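Local coordinates for protein Dye type peroxidase A (Streptomyces lividans 1326, PDB 6GZW) that is a haem-containing dye-decolourising peroxidase that probably uses hydrogen peroxide to oxidise dyes and other substrates, at residues F35-G40 / G94-E99; H90-R95 / Q372-G377; N160-S165 / R176-Q181. All coordinates share one frame; numbering follows the deposited sequence. Where two conformers were deposited one is given.

Contact 1. Residues F35-G40 / G94-E99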
loop_
_atom_site.group_PDB
_atom_site.type_symbol
_atom_site.label_atom_id
_atom_site.label_comp_id
_atom_site.label_asym_id
_atom_site.label_seq_id
_atom_site.Cartn_x
_atom_site.Cartn_y
_atom_site.Cartn_z
ATOM N N PHE A 35 3.439 -1.987 20.091
ATOM C CA PHE A 35 3.388 -0.926 21.081
ATOM C C PHE A 35 4.206 -1.329 22.309
ATOM O O PHE A 35 4.216 -2.526 22.653
ATOM C CB PHE A 35 1.945 -0.674 21.533
ATOM C CG PHE A 35 1.041 -0.144 20.468
ATOM C CD1 PHE A 35 0.362 -1.017 19.631
ATOM C CD2 PHE A 35 0.789 1.220 20.328
ATOM C CE1 PHE A 35 -0.506 -0.575 18.648
ATOM C CE2 PHE A 35 -0.092 1.675 19.328
ATOM C CZ PHE A 35 -0.730 0.771 18.484
ATOM N N ASP A 36 4.867 -0.366 22.939
ATOM C CA ASP A 36 5.437 -0.548 24.279
ATOM C C ASP A 36 4.657 0.219 25.313
ATOM O O ASP A 36 4.287 1.381 25.112
ATOM C CB ASP A 36 6.898 -0.114 24.340
ATOM C CG ASP A 36 7.820 -1.074 23.608
ATOM O OD1 ASP A 36 7.517 -2.275 23.553
ATOM O OD2 ASP A 36 8.880 -0.620 23.130
ATOM N N LEU A 37 4.394 -0.420 26.436
ATOM C CA LEU A 37 3.714 0.274 27.529
ATOM C C LEU A 37 4.527 1.468 28.022
ATOM O O LEU A 37 5.752 1.412 28.115
ATOM C CB LEU A 37 3.445 -0.709 28.679
ATOM C CG LEU A 37 2.391 -1.779 28.397
ATOM C CD1 LEU A 37 2.453 -2.825 29.489
ATOM C CD2 LEU A 37 1.009 -1.212 28.330
ATOM N N ALA A 38 3.817 2.556 28.281
ATOM C CA ALA A 38 4.413 3.762 28.791
ATOM C C ALA A 38 4.741 3.605 30.279
ATOM O O ALA A 38 4.180 2.756 30.972
ATOM C CB ALA A 38 3.445 4.923 28.594
ATOM N N ALA A 39 5.626 4.466 30.753
ATOM C CA ALA A 39 5.817 4.648 32.185
ATOM C C ALA A 39 4.461 4.968 32.834
ATOM O O ALA A 39 3.703 5.821 32.361
ATOM C CB ALA A 39 6.826 5.760 32.437
ATOM N N GLY A 40 4.134 4.247 33.892
ATOM C CA GLY A 40 2.856 4.441 34.573
ATOM C C GLY A 40 1.746 3.533 34.084
ATOM O O GLY A 40 0.660 3.545 34.656
ATOM N N GLY A 94 6.835 -8.868 32.463
ATOM C CA GLY A 94 7.678 -8.167 33.446
ATOM C C GLY A 94 7.322 -6.689 33.691
ATOM O O GLY A 94 7.776 -6.103 34.692
ATOM N N ARG A 95 6.554 -6.082 32.777
ATOM C CA ARG A 95 6.064 -4.708 32.939
ATOM C C ARG A 95 4.735 -4.608 33.708
ATOM O O ARG A 95 4.355 -3.522 34.148
ATOM C CB ARG A 95 5.988 -3.990 31.570
ATOM C CG ARG A 95 7.314 -3.319 31.205
ATOM C CD ARG A 95 7.667 -3.367 29.734
ATOM N NE ARG A 95 9.098 -3.087 29.565
ATOM C CZ ARG A 95 9.801 -3.220 28.438
ATOM N NH1 ARG A 95 9.240 -3.605 27.298
ATOM N NH2 ARG A 95 11.106 -2.941 28.454
ATOM N N THR A 96 4.060 -5.736 33.920
ATOM C CA THR A 96 2.711 -5.755 34.463
ATOM C C THR A 96 2.537 -6.644 35.705
ATOM O O THR A 96 1.414 -6.839 36.149
ATOM C CB THR A 96 1.715 -6.212 33.377
ATOM O OG1 THR A 96 2.185 -7.432 32.773
ATOM C CG2 THR A 96 1.575 -5.121 32.300
ATOM N N GLY A 97 3.637 -7.149 36.266
ATOM C CA GLY A 97 3.590 -8.094 37.399
ATOM C C GLY A 97 2.976 -9.434 37.020
ATOM O O GLY A 97 2.365 -10.096 37.856
ATOM N N LEU A 98 3.138 -9.859 35.759
ATOM C CA LEU A 98 2.470 -11.078 35.285
ATOM C C LEU A 98 3.446 -12.158 34.841
ATOM O O LEU A 98 3.094 -13.020 34.031
ATOM C CB LEU A 98 1.459 -10.723 34.191
ATOM C CG LEU A 98 0.246 -9.943 34.679
ATOM C CD1 LEU A 98 -0.566 -9.414 33.495
ATOM C CD2 LEU A 98 -0.636 -10.788 35.598
ATOM N N GLU A 99 4.644 -12.139 35.426
ATOM C CA GLU A 99 5.716 -13.112 35.131
ATOM C C GLU A 99 5.220 -14.553 35.308
ATOM O O GLU A 99 5.448 -15.409 34.470
ATOM C CB GLU A 99 6.953 -12.858 36.022
ATOM C CG GLU A 99 7.684 -11.523 35.797
ATOM C CD GLU A 99 7.215 -10.365 36.676
ATOM O OE1 GLU A 99 6.032 -10.322 37.093
ATOM O OE2 GLU A 99 8.057 -9.475 36.933
HETATM O O HOH W 1 9.832 -3.486 24.563
#
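Leu-37 and Thr-96 meet methyl to methyl, and this pair is the tight part of a small contact whose other half is held through water. CD1 of Leu-37 lies 3.7 Å from CG2 of Thr-96, the two side chains crossing at about a right angle. The threonine is turned to suit both of its branches: with chi1 at 51°, OG1 sits between the backbone N and the carbonyl carbon and bonds back to Phe-92 O, while CG2 is left pointing at the leucine. The same CD1 brushes CB of Arg-95 more loosely, at 4.3 Å. In fold terms, the contact joins the end of strand 29-37, the first strand of a ferredoxin-like half of the molecule, to the short helix 90-95 that follows the second strand, 83-89, and to the turn beyond it. The polar side is looser. Asp-36 OD1 and Arg-95 NH1 stand 4.3 Å apart, too far for a salt bridge, and a water fills in between them. It donates to Asp-36 OD1 at 2.8 Å and accepts from Arg-95 NH1 at 2.8 Å, lying at the edge of the guanidinium and in its plane. Each charge has a firmer mate elsewhere: OD2 of Asp-36 pairs with Arg-156 on strand 153-162, and NH1 of Arg-95 with Asp-125. The carboxylate of Asp-125 also accepts from Leu-37 N, and its backbone N donates to Asp-36 OD1.

Contact 2. Residues H90-R95 / Q372-G377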
loop_
_atom_site.group_PDB
_atom_site.type_symbol
_atom_site.label_atom_id
_atom_site.label_comp_id
_atom_site.label_asym_id
_atom_site.label_seq_id
_atom_site.Cartn_x
_atom_site.Cartn_y
_atom_site.Cartn_z
ATOM N N HIS A 90 6.955 -11.283 25.050
ATOM C CA HIS A 90 7.699 -11.690 26.244
ATOM C C HIS A 90 7.857 -10.545 27.243
ATOM O O HIS A 90 7.594 -10.732 28.449
ATOM C CB HIS A 90 9.060 -12.253 25.821
ATOM C CG HIS A 90 9.887 -12.795 26.941
ATOM N ND1 HIS A 90 10.687 -11.995 27.728
ATOM C CD2 HIS A 90 10.105 -14.068 27.348
ATOM C CE1 HIS A 90 11.331 -12.752 28.602
ATOM N NE2 HIS A 90 11.000 -14.014 28.388
ATOM N N SER A 91 8.217 -9.355 26.748
ATOM C CA SER A 91 8.486 -8.199 27.603
ATOM C C SER A 91 7.264 -7.705 28.368
ATOM O O SER A 91 7.400 -7.131 29.434
ATOM C CB SER A 91 9.094 -7.064 26.777
ATOM O OG SER A 91 8.234 -6.724 25.709
ATOM N N PHE A 92 6.063 -7.933 27.841
ATOM C CA PHE A 92 4.838 -7.458 28.486
ATOM C C PHE A 92 4.693 -7.869 29.964
ATOM O O PHE A 92 4.219 -7.079 30.803
ATOM C CB PHE A 92 3.639 -7.988 27.709
ATOM C CG PHE A 92 2.304 -7.553 28.251
ATOM C CD1 PHE A 92 1.741 -6.333 27.873
ATOM C CD2 PHE A 92 1.579 -8.371 29.129
ATOM C CE1 PHE A 92 0.492 -5.936 28.362
ATOM C CE2 PHE A 92 0.349 -7.966 29.623
ATOM C CZ PHE A 92 -0.196 -6.747 29.245
ATOM N N PHE A 93 5.109 -9.096 30.268
ATOM C CA PHE A 93 4.754 -9.762 31.533
ATOM C C PHE A 93 5.565 -9.180 32.702
ATOM O O PHE A 93 5.019 -8.960 33.790
ATOM C CB PHE A 93 4.870 -11.302 31.346
ATOM C CG PHE A 93 3.898 -11.828 30.323
ATOM C CD1 PHE A 93 4.203 -11.765 28.950
ATOM C CD2 PHE A 93 2.635 -12.258 30.696
ATOM C CE1 PHE A 93 3.290 -12.173 28.002
ATOM C CE2 PHE A 93 1.709 -12.690 29.754
ATOM C CZ PHE A 93 2.030 -12.627 28.382
ATOM N N GLY A 94 6.835 -8.868 32.463
ATOM C CA GLY A 94 7.678 -8.167 33.446
ATOM C C GLY A 94 7.322 -6.689 33.691
ATOM O O GLY A 94 7.776 -6.103 34.692
ATOM N N ARG A 95 6.554 -6.082 32.777
ATOM C CA ARG A 95 6.064 -4.708 32.939
ATOM C C ARG A 95 4.735 -4.608 33.708
ATOM O O ARG A 95 4.355 -3.522 34.148
ATOM C CB ARG A 95 5.988 -3.990 31.570
ATOM C CG ARG A 95 7.314 -3.319 31.205
ATOM C CD ARG A 95 7.667 -3.367 29.734
ATOM N NE ARG A 95 9.098 -3.087 29.565
ATOM C CZ ARG A 95 9.801 -3.220 28.438
ATOM N NH1 ARG A 95 9.240 -3.605 27.298
ATOM N NH2 ARG A 95 11.106 -2.941 28.454
ATOM N N GLN A 372 -8.862 -11.015 28.368
ATOM C CA GLN A 372 -9.523 -10.763 29.652
ATOM C C GLN A 372 -9.125 -11.751 30.732
ATOM O O GLN A 372 -8.913 -11.345 31.878
ATOM C CB GLN A 372 -11.021 -10.764 29.487
ATOM C CG GLN A 372 -11.752 -10.457 30.791
ATOM C CD GLN A 372 -13.146 -9.951 30.573
ATOM O OE1 GLN A 372 -13.622 -9.791 29.444
ATOM N NE2 GLN A 372 -13.833 -9.687 31.695
ATOM N N ARG A 373 -8.966 -13.033 30.370
ATOM C CA ARG A 373 -8.481 -14.009 31.363
ATOM C C ARG A 373 -7.074 -13.739 31.879
ATOM O O ARG A 373 -6.753 -14.080 33.019
ATOM C CB ARG A 373 -8.552 -15.434 30.807
ATOM C CG ARG A 373 -9.950 -15.969 30.655
ATOM C CD ARG A 373 -10.632 -16.165 32.004
ATOM N NE ARG A 373 -11.313 -14.959 32.500
ATOM C CZ ARG A 373 -12.475 -14.480 32.040
ATOM N NH1 ARG A 373 -13.120 -15.078 31.033
ATOM N NH2 ARG A 373 -12.995 -13.370 32.577
ATOM N N LEU A 374 -6.226 -13.142 31.040
ATOM C CA LEU A 374 -4.913 -12.728 31.468
ATOM C C LEU A 374 -4.976 -11.498 32.375
ATOM O O LEU A 374 -4.257 -11.429 33.384
ATOM C CB LEU A 374 -4.025 -12.381 30.254
ATOM C CG LEU A 374 -2.636 -11.815 30.561
ATOM C CD1 LEU A 374 -1.788 -12.723 31.454
ATOM C CD2 LEU A 374 -1.901 -11.521 29.258
ATOM N N LEU A 375 -5.732 -10.487 31.944
ATOM C CA LEU A 375 -5.512 -9.128 32.432
ATOM C C LEU A 375 -6.380 -8.689 33.607
ATOM O O LEU A 375 -6.031 -7.744 34.302
ATOM C CB LEU A 375 -5.688 -8.131 31.282
ATOM C CG LEU A 375 -4.695 -8.324 30.149
ATOM C CD1 LEU A 375 -5.097 -7.496 28.926
ATOM C CD2 LEU A 375 -3.294 -7.959 30.602
ATOM N N GLU A 376 -7.519 -9.329 33.778
ATOM C CA GLU A 376 -8.404 -8.988 34.890
ATOM C C GLU A 376 -7.666 -9.099 36.265
ATOM O O GLU A 376 -6.753 -9.932 36.456
ATOM C CB GLU A 376 -9.643 -9.855 34.845
ATOM C CG GLU A 376 -9.338 -11.308 35.181
ATOM C CD GLU A 376 -10.408 -12.283 34.757
ATOM O OE1 GLU A 376 -11.492 -11.862 34.289
ATOM O OE2 GLU A 376 -10.151 -13.519 34.898
ATOM N N GLY A 377 -8.050 -8.216 37.190
ATOM C CA GLY A 377 -7.411 -8.121 38.502
ATOM C C GLY A 377 -7.392 -6.692 39.006
ATOM O O GLY A 377 -7.335 -5.727 38.228
ATOM O OXT GLY A 377 -7.454 -6.476 40.224
#
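Phe-92 and Phe-93 of helix 90-95 meet Leu-374 and Leu-375 of the last helix of the chain, 372-375, so that the C-terminal tail returns to pack on the ferredoxin-like N-terminal half. The contact is buried and wholly apolar, with no hydrogen bond between the segments. Phe-92 illustrates how one ring can serve several neighbours. From CB, which is directed at the C-terminal helix, the chain continues to CG anti to the backbone N (chi1 -179°), carrying the ring outward from its own helix. CD2 then comes to rest over the centre of the Phe-93 ring, 4.1 Å above its plane. Next along that flank, CE2 lies 3.8 Å from CD2 of Leu-375 and 4.2 Å from CD2 of Leu-374. At the tip CZ comes closer still, to 3.6 Å from the Leu-375 methyl, which meets the ring at its edge and near its plane. On the other flank CE1 reaches CD1 of Leu-37, and Phe-88 packs against the ring edge-to-face. Phe-93 receives the neighbouring leucine: its CE2 lies 3.8 Å from CD2 of Leu-374 and nearly as close to CD1, and CD2 reaches CZ as well. Leu-374 and Leu-375 both also touch Phe-88 of strand 83-89, and Leu-375 reaches Ala-47 and Leu-50 of helix 43-61. Beyond the apolar patch the end of the helix is tied by charge. Arg-373 grips Glu-376, the first residue to leave the helical backbone, side-on with two nitrogens: NE approaches OE2 from above the carboxylate plane at 3.0 Å, and NH2 reaches OE1 on its syn side at 2.7 Å.

Contact 3. Residues N160-S165 / R176-Q181. With HEM (protoporphyrin IX containing Fe), chain C.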
loop_
_atom_site.group_PDB
_atom_site.type_symbol
_atom_site.label_atom_id
_atom_site.label_comp_id
_atom_site.label_asym_id
_atom_site.label_seq_id
_atom_site.Cartn_x
_atom_site.Cartn_y
_atom_site.Cartn_z
ATOM N N ASN A 160 3.817 -1.595 6.837
ATOM C CA ASN A 160 2.735 -1.738 5.888
ATOM C C ASN A 160 2.976 -2.912 4.965
ATOM O O ASN A 160 4.101 -3.151 4.554
ATOM C CB ASN A 160 2.656 -0.536 4.955
ATOM C CG ASN A 160 2.384 0.766 5.677
ATOM O OD1 ASN A 160 1.731 0.797 6.749
ATOM N ND2 ASN A 160 2.869 1.879 5.065
ATOM N N GLY A 161 1.890 -3.577 4.583
ATOM C CA GLY A 161 1.952 -4.666 3.626
ATOM C C GLY A 161 0.789 -4.666 2.650
ATOM O O GLY A 161 -0.172 -3.904 2.786
ATOM N N PHE A 162 0.918 -5.510 1.638
ATOM C CA PHE A 162 -0.078 -5.665 0.623
ATOM C C PHE A 162 -0.064 -7.082 0.046
ATOM O O PHE A 162 0.935 -7.830 0.140
ATOM C CB PHE A 162 0.086 -4.641 -0.494
ATOM C CG PHE A 162 1.450 -4.644 -1.125
ATOM C CD1 PHE A 162 1.752 -5.528 -2.139
ATOM C CD2 PHE A 162 2.457 -3.770 -0.671
ATOM C CE1 PHE A 162 2.998 -5.544 -2.718
ATOM C CE2 PHE A 162 3.724 -3.781 -1.262
ATOM C CZ PHE A 162 3.996 -4.693 -2.275
ATOM N N ASN A 163 -1.191 -7.407 -0.583
ATOM C CA ASN A 163 -1.348 -8.655 -1.330
ATOM C C ASN A 163 -2.216 -8.366 -2.555
ATOM O O ASN A 163 -2.704 -7.229 -2.778
ATOM C CB ASN A 163 -2.024 -9.737 -0.465
ATOM C CG ASN A 163 -1.116 -10.350 0.578
ATOM O OD1 ASN A 163 -0.037 -10.858 0.258
ATOM N ND2 ASN A 163 -1.553 -10.317 1.846
ATOM N N ARG A 164 -2.417 -9.402 -3.354
ATOM C CA ARG A 164 -3.381 -9.369 -4.424
ATOM C C ARG A 164 -4.776 -8.898 -3.954
ATOM O O ARG A 164 -5.225 -9.256 -2.861
ATOM C CB ARG A 164 -3.483 -10.785 -5.030
ATOM C CG ARG A 164 -4.541 -10.929 -6.099
ATOM C CD ARG A 164 -4.530 -12.342 -6.651
ATOM N NE ARG A 164 -3.290 -12.654 -7.355
ATOM C CZ ARG A 164 -2.847 -13.878 -7.610
ATOM N NH1 ARG A 164 -3.577 -14.925 -7.262
ATOM N NH2 ARG A 164 -1.676 -14.050 -8.226
ATOM N N SER A 165 -5.419 -8.035 -4.756
ATOM C CA SER A 165 -6.841 -7.624 -4.563
ATOM C C SER A 165 -7.806 -8.748 -4.967
ATOM O O SER A 165 -7.536 -9.529 -5.898
ATOM C CB SER A 165 -7.181 -6.353 -5.379
ATOM O OG SER A 165 -8.522 -5.864 -5.242
ATOM N N ARG A 176 0.694 -14.873 -5.006
ATOM C CA ARG A 176 2.093 -14.804 -5.349
ATOM C C ARG A 176 2.814 -13.859 -4.408
ATOM O O ARG A 176 2.180 -13.015 -3.734
ATOM C CB ARG A 176 2.274 -14.373 -6.802
ATOM C CG ARG A 176 1.860 -15.459 -7.787
ATOM C CD ARG A 176 2.115 -15.069 -9.238
ATOM N NE ARG A 176 1.618 -16.123 -10.115
ATOM C CZ ARG A 176 2.325 -17.173 -10.515
ATOM N NH1 ARG A 176 3.624 -17.283 -10.252
ATOM N NH2 ARG A 176 1.740 -18.082 -11.284
ATOM N N ASN A 177 4.145 -13.960 -4.383
ATOM C CA ASN A 177 5.004 -13.063 -3.612
ATOM C C ASN A 177 5.886 -12.251 -4.598
ATOM O O ASN A 177 5.781 -12.411 -5.829
ATOM C CB ASN A 177 5.798 -13.843 -2.565
ATOM C CG ASN A 177 6.748 -14.836 -3.194
ATOM O OD1 ASN A 177 7.261 -14.577 -4.281
ATOM N ND2 ASN A 177 6.984 -15.974 -2.529
ATOM N N LEU A 178 6.761 -11.401 -4.068
ATOM C CA LEU A 178 7.514 -10.489 -4.935
ATOM C C LEU A 178 8.709 -11.179 -5.608
ATOM O O LEU A 178 9.358 -10.593 -6.450
ATOM C CB LEU A 178 7.933 -9.253 -4.158
ATOM C CG LEU A 178 6.818 -8.369 -3.534
ATOM C CD1 LEU A 178 7.454 -7.105 -2.949
ATOM C CD2 LEU A 178 5.795 -8.070 -4.603
ATOM N N MET A 179 9.004 -12.423 -5.252
ATOM C CA MET A 179 9.896 -13.260 -6.074
ATOM C C MET A 179 9.163 -13.906 -7.259
ATOM O O MET A 179 9.796 -14.621 -8.082
ATOM C CB MET A 179 10.568 -14.324 -5.176
ATOM C CG MET A 179 11.758 -13.760 -4.399
ATOM S SD MET A 179 12.353 -14.955 -3.197
ATOM C CE MET A 179 14.021 -14.378 -3.029
ATOM N N GLY A 180 7.850 -13.705 -7.357
ATOM C CA GLY A 180 7.064 -14.238 -8.457
ATOM C C GLY A 180 6.632 -15.687 -8.269
ATOM O O GLY A 180 6.039 -16.280 -9.171
ATOM N N GLN A 181 6.855 -16.206 -7.077
ATOM C CA GLN A 181 6.456 -17.566 -6.755
ATOM C C GLN A 181 4.976 -17.689 -6.383
ATOM O O GLN A 181 4.430 -16.812 -5.720
ATOM C CB GLN A 181 7.308 -18.097 -5.596
ATOM C CG GLN A 181 8.791 -18.190 -5.914
ATOM C CD GLN A 181 9.743 -17.855 -4.765
ATOM O OE1 GLN A 181 9.310 -17.469 -3.668
ATOM N NE2 GLN A 181 11.053 -17.950 -5.037
HETATM C CHA HEM C . 6.540 -23.127 1.274
HETATM C CHB HEM C . 8.547 -19.043 -0.377
HETATM C CHC HEM C . 10.187 -18.116 4.100
HETATM C CHD HEM C . 8.182 -22.177 5.724
HETATM C C1A HEM C . 6.939 -22.111 0.444
HETATM C C2A HEM C . 6.701 -22.077 -0.962
HETATM C C3A HEM C . 7.271 -20.930 -1.411
HETATM C C4A HEM C . 7.866 -20.260 -0.292
HETATM C CMA HEM C . 7.279 -20.392 -2.822
HETATM C CAA HEM C . 5.972 -23.116 -1.803
HETATM C CBA HEM C . 4.471 -22.939 -1.975
HETATM C CGA HEM C . 3.740 -23.173 -0.696
HETATM O O1A HEM C . 3.431 -24.326 -0.293
HETATM O O2A HEM C . 3.434 -22.185 0.033
HETATM C C1B HEM C . 9.156 -18.416 0.725
HETATM C C2B HEM C . 9.801 -17.146 0.670
HETATM C C3B HEM C . 10.280 -16.856 1.909
HETATM C C4B HEM C . 9.885 -18.017 2.764
HETATM C CMB HEM C . 9.965 -16.306 -0.560
HETATM C CAB HEM C . 10.945 -15.633 2.406
HETATM C CBB HEM C . 10.792 -14.433 1.873
HETATM C C1C HEM C . 9.835 -19.155 4.933
HETATM C C2C HEM C . 10.163 -19.231 6.312
HETATM C C3C HEM C . 9.601 -20.408 6.774
HETATM C C4C HEM C . 8.903 -21.014 5.667
HETATM C CMC HEM C . 10.982 -18.270 7.116
HETATM C CAC HEM C . 9.674 -21.037 8.115
HETATM C CBC HEM C . 10.608 -20.845 9.058
HETATM C C1D HEM C . 7.525 -22.698 4.602
HETATM C C2D HEM C . 6.706 -23.917 4.737
HETATM C C3D HEM C . 6.245 -24.194 3.502
HETATM C C4D HEM C . 6.799 -23.121 2.626
HETATM C CMD HEM C . 6.404 -24.689 6.018
HETATM C CAD HEM C . 5.355 -25.368 3.129
HETATM C CBD HEM C . 6.156 -26.651 2.885
HETATM C CGD HEM C . 5.238 -27.796 2.591
HETATM O O1D HEM C . 4.967 -28.110 1.398
HETATM O O2D HEM C . 4.727 -28.418 3.544
HETATM N NA HEM C . 7.739 -21.046 0.831
HETATM N NB HEM C . 9.258 -18.894 1.972
HETATM N NC HEM C . 9.137 -20.249 4.545
HETATM N ND HEM C . 7.635 -22.305 3.321
HETATM FE FE HEM C . 8.442 -20.676 2.659
HETATM O O HOH W 2 -0.395 -11.647 -2.700
HETATM O O HOH W 3 1.650 -10.713 -1.909
HETATM O O HOH W 4 6.818 -19.636 3.119
#
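The haem-pocket loop 176-181 meets the end of strand 153-162 by two direct routes, Leu-178 on Phe-162 and Arg-176 on Arg-164, and through water. CD2 of Leu-178 comes to the edge of the Phe-162 ring, near its plane and 4.2 Å from CE1. The arginines lie obliquely, their guanidinium planes 50° apart, and NH2 of Arg-164 touches the aliphatic CG of Arg-176 at 3.8 Å. A bend at chi3 of Arg-164 (-65°) brings its guanidinium across, one face over the backbone N of Arg-176, a buried atom with no partner in the model. The two like charges share a counter-ion: Asp-76 of the second subunit forms salt bridges with both, OD2 to NH2 of Arg-164 and OD1 to NH2 of Arg-176. Two waters bridge Asn-163 OD1 and Arg-176 O, and one of them accepts from Arg-164 N. Arg-176 NH1 gives a bond of 2.8 Å to Gly-180 O, joining the start of the loop to the last residue of its turn, and another to Lys-249 O.

Asn-177 opens a type I turn, closed by Gly-180 N on Asn-177 O. Its OD1 accepts from Gln-181 N, from above the amide plane, and weakly from Met-179 N, while ND2 gives a bond of 3.0 Å to Gln-181 OE1 and another to Asp-183. With an alanine here, both backbone donors would lose this acceptor, and the Gln-181 amide would probably be freer to turn, with Asp-183 short of one partner. That amide is near the cofactor: its OE1 lies 3.4 Å from the haem methyl CMB, with Asn-177 ND2 and Met-179 SD close by. Gly-180 to Gly-184, with Asp-183 in it, is the GXXDG signature typical of dye-decolourising peroxidases.

In the fold
Contacts 1 and 2 form a single neighbourhood, their centres 8 Å apart, and share helix 90-95 through Gly-94 and Arg-95; a probable hydrogen bond from Leu-98 N to Phe-93 O, 2.9 Å, helps to join them. Contact 3 lies on the opposite side of the chain's centre, its centre about 35 Å from each of the other two. It does not touch contact 1 (nearest atoms about 12 Å apart), but strands 29-37 and 153-162 are neighbours in one sheet. Along the chain contact 1 closes before contact 3 opens, whereas contact 2 brings the C terminus back to residues 90-95 and so spans contact 3. The tail packs beside contact 1, while contact 3 touches the haem and second subunit.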